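Local atomic coordinates of adenosine kinase (Sinorhizobium meliloti, PDB entry 3UBO), a protein that probably phosphorylates adenosine on its ribose with ATP as phosphate donor, as a sugar kinase-like enzyme of the pfkB family. Residues A4-L9 against R76-G81. Sequence-based numbering, arbitrary orientation.
Sequences AKYDVL and RAAYFG
Two neighbouring parallel strands of the central sheet, 6-11 and 77-80, pair through Val8 with Ala77 and Leu9 with Ala78, and a salt bridge between Asp7 and Arg76 clasps the end where they begin. Val8 N donates to Arg76 O (3.0 Å), and Ala78 N probably returns a bond to Val8 O, whose place is less certain. Just before this ladder the chain turns a corner at Asp7, whose carboxylate takes three bonds from Arg76. The arginine chain, bent at chi3 (-68°), curls back to present its guanidinium side-on. Arg76 NH2 meets Asp7 OD1 at 2.7 Å and Arg76 NE meets Asp7 OD2 at 2.9 Å, both from above the carboxylate. The two planes are 66° apart. On its anti lone pair the same OD2 also accepts Arg76 N. Arg76 NH1 reaches back to Ala4 O (3.3 Å), which lies in the guanidinium plane. Were Asp7 replaced by an alanine, Arg76 N, NE and NH2 would probably lose their acceptors and the guanidinium its countercharge, leaving it freer to swing. The Rossmann-like alpha/beta core of pfkB kinases is built round this sheet, with strand 152-158 flanking 6-11 on its other edge. On the sheet face carrying Leu9 and Ala78, helix 146-150 packs over apolar groups. The small Ala78 CB sits over the centre of the Tyr6 ring, 4.0 Å from its centroid, a CH-pi contact. Leu9 sends CD1 over the face of Phe80, 3.8 Å from the ring centroid, its CG standing opposite the backbone N (chi1 170°), while its CD2 touches Phe80 CE2.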
loop_
_atom_site.group_PDB
_atom_site.type_symbol
_atom_site.label_atom_id
_atom_site.label_comp_id
_atom_site.label_asym_id
_atom_site.label_seq_id
_atom_site.Cartn_x
_atom_site.Cartn_y
_atom_site.Cartn_z
ATOM N N ALA A 4 21.924 -22.566 -17.121
ATOM C CA ALA A 4 21.047 -21.387 -16.811
ATOM C C ALA A 4 20.386 -21.412 -15.419
ATOM O O ALA A 4 19.722 -22.400 -15.079
ATOM C CB ALA A 4 19.927 -21.111 -17.919
ATOM N N LYS A 5 20.541 -20.327 -14.634
ATOM C CA LYS A 5 19.924 -20.251 -13.281
ATOM C C LYS A 5 18.620 -19.346 -13.171
ATOM O O LYS A 5 17.830 -19.460 -12.217
ATOM C CB LYS A 5 20.996 -19.878 -12.255
ATOM C CG LYS A 5 20.714 -20.179 -10.783
ATOM C CD LYS A 5 21.917 -19.549 -9.997
ATOM C CE LYS A 5 22.042 -19.985 -8.478
ATOM N NZ LYS A 5 20.724 -20.111 -7.703
ATOM N N TYR A 6 18.429 -18.472 -14.165
ATOM C CA TYR A 6 17.298 -17.562 -14.213
ATOM C C TYR A 6 16.679 -17.636 -15.595
ATOM O O TYR A 6 17.389 -17.688 -16.626
ATOM C CB TYR A 6 17.650 -16.080 -13.800
ATOM C CG TYR A 6 18.362 -15.972 -12.448
ATOM C CD1 TYR A 6 17.675 -16.164 -11.228
ATOM C CD2 TYR A 6 19.755 -15.761 -12.387
ATOM C CE1 TYR A 6 18.365 -16.117 -9.975
ATOM C CE2 TYR A 6 20.443 -15.732 -11.174
ATOM C CZ TYR A 6 19.759 -15.901 -9.963
ATOM O OH TYR A 6 20.485 -15.830 -8.772
ATOM N N ASP A 7 15.343 -17.627 -15.588
ATOM C CA ASP A 7 14.546 -17.428 -16.800
ATOM C C ASP A 7 14.612 -15.990 -17.163
ATOM O O ASP A 7 14.972 -15.666 -18.274
ATOM C CB ASP A 7 13.106 -17.928 -16.580
ATOM C CG ASP A 7 13.109 -19.335 -16.055
ATOM O OD1 ASP A 7 13.569 -20.168 -16.873
ATOM O OD2 ASP A 7 12.802 -19.590 -14.845
ATOM N N VAL A 8 14.289 -15.111 -16.217
ATOM C CA VAL A 8 14.406 -13.674 -16.518
ATOM C C VAL A 8 15.148 -12.778 -15.545
ATOM O O VAL A 8 14.920 -12.791 -14.285
ATOM C CB VAL A 8 13.071 -12.969 -16.753
ATOM C CG1 VAL A 8 13.340 -11.720 -17.596
ATOM C CG2 VAL A 8 12.036 -13.932 -17.418
ATOM N N LEU A 9 16.008 -11.978 -16.174
ATOM C CA LEU A 9 16.676 -10.872 -15.509
ATOM C C LEU A 9 16.138 -9.497 -15.997
ATOM O O LEU A 9 16.069 -9.189 -17.222
ATOM C CB LEU A 9 18.174 -10.981 -15.692
ATOM C CG LEU A 9 19.107 -9.823 -15.292
ATOM C CD1 LEU A 9 19.202 -9.678 -13.763
ATOM C CD2 LEU A 9 20.499 -10.023 -15.887
ATOM N N ARG A 76 11.838 -18.182 -12.496
ATOM C CA ARG A 76 12.989 -17.728 -11.708
ATOM C C ARG A 76 13.561 -16.425 -12.298
ATOM O O ARG A 76 13.869 -16.315 -13.513
ATOM C CB ARG A 76 14.131 -18.786 -11.623
ATOM C CG ARG A 76 13.728 -20.259 -11.261
ATOM C CD ARG A 76 14.722 -21.298 -11.919
ATOM N NE ARG A 76 14.616 -21.341 -13.403
ATOM C CZ ARG A 76 15.604 -21.705 -14.220
ATOM N NH1 ARG A 76 16.793 -22.038 -13.699
ATOM N NH2 ARG A 76 15.418 -21.697 -15.542
ATOM N N ALA A 77 13.694 -15.435 -11.423
ATOM C CA ALA A 77 13.968 -14.063 -11.865
ATOM C C ALA A 77 15.045 -13.352 -11.003
ATOM O O ALA A 77 15.304 -13.728 -9.855
ATOM C CB ALA A 77 12.630 -13.253 -11.869
ATOM N N ALA A 78 15.598 -12.289 -11.561
ATOM C CA ALA A 78 16.651 -11.507 -10.890
ATOM C C ALA A 78 16.598 -10.070 -11.394
ATOM O O ALA A 78 16.117 -9.791 -12.550
ATOM C CB ALA A 78 18.059 -12.107 -11.119
ATOM N N TYR A 79 17.072 -9.159 -10.531
ATOM C CA TYR A 79 16.822 -7.734 -10.787
ATOM C C TYR A 79 18.015 -6.914 -10.377
ATOM O O TYR A 79 18.678 -7.208 -9.364
ATOM C CB TYR A 79 15.467 -7.206 -10.139
ATOM C CG TYR A 79 15.271 -5.665 -10.272
ATOM C CD1 TYR A 79 14.866 -5.098 -11.483
ATOM C CD2 TYR A 79 15.528 -4.798 -9.193
ATOM C CE1 TYR A 79 14.720 -3.773 -11.632
ATOM C CE2 TYR A 79 15.351 -3.441 -9.331
ATOM C CZ TYR A 79 14.963 -2.948 -10.563
ATOM O OH TYR A 79 14.834 -1.601 -10.737
ATOM N N PHE A 80 18.312 -5.921 -11.203
ATOM C CA PHE A 80 19.341 -4.962 -10.837
ATOM C C PHE A 80 18.691 -3.580 -10.813
ATOM O O PHE A 80 18.086 -3.172 -11.853
ATOM C CB PHE A 80 20.496 -4.881 -11.876
ATOM C CG PHE A 80 21.205 -6.186 -12.175
ATOM C CD1 PHE A 80 21.249 -7.230 -11.236
ATOM C CD2 PHE A 80 21.881 -6.347 -13.416
ATOM C CE1 PHE A 80 21.994 -8.398 -11.521
ATOM C CE2 PHE A 80 22.570 -7.505 -13.722
ATOM C CZ PHE A 80 22.664 -8.522 -12.778
ATOM N N GLY A 81 18.797 -2.872 -9.692
ATOM C CA GLY A 81 18.218 -1.548 -9.568
ATOM C C GLY A 81 19.060 -0.628 -8.707
ATOM O O GLY A 81 19.961 -1.077 -7.999
#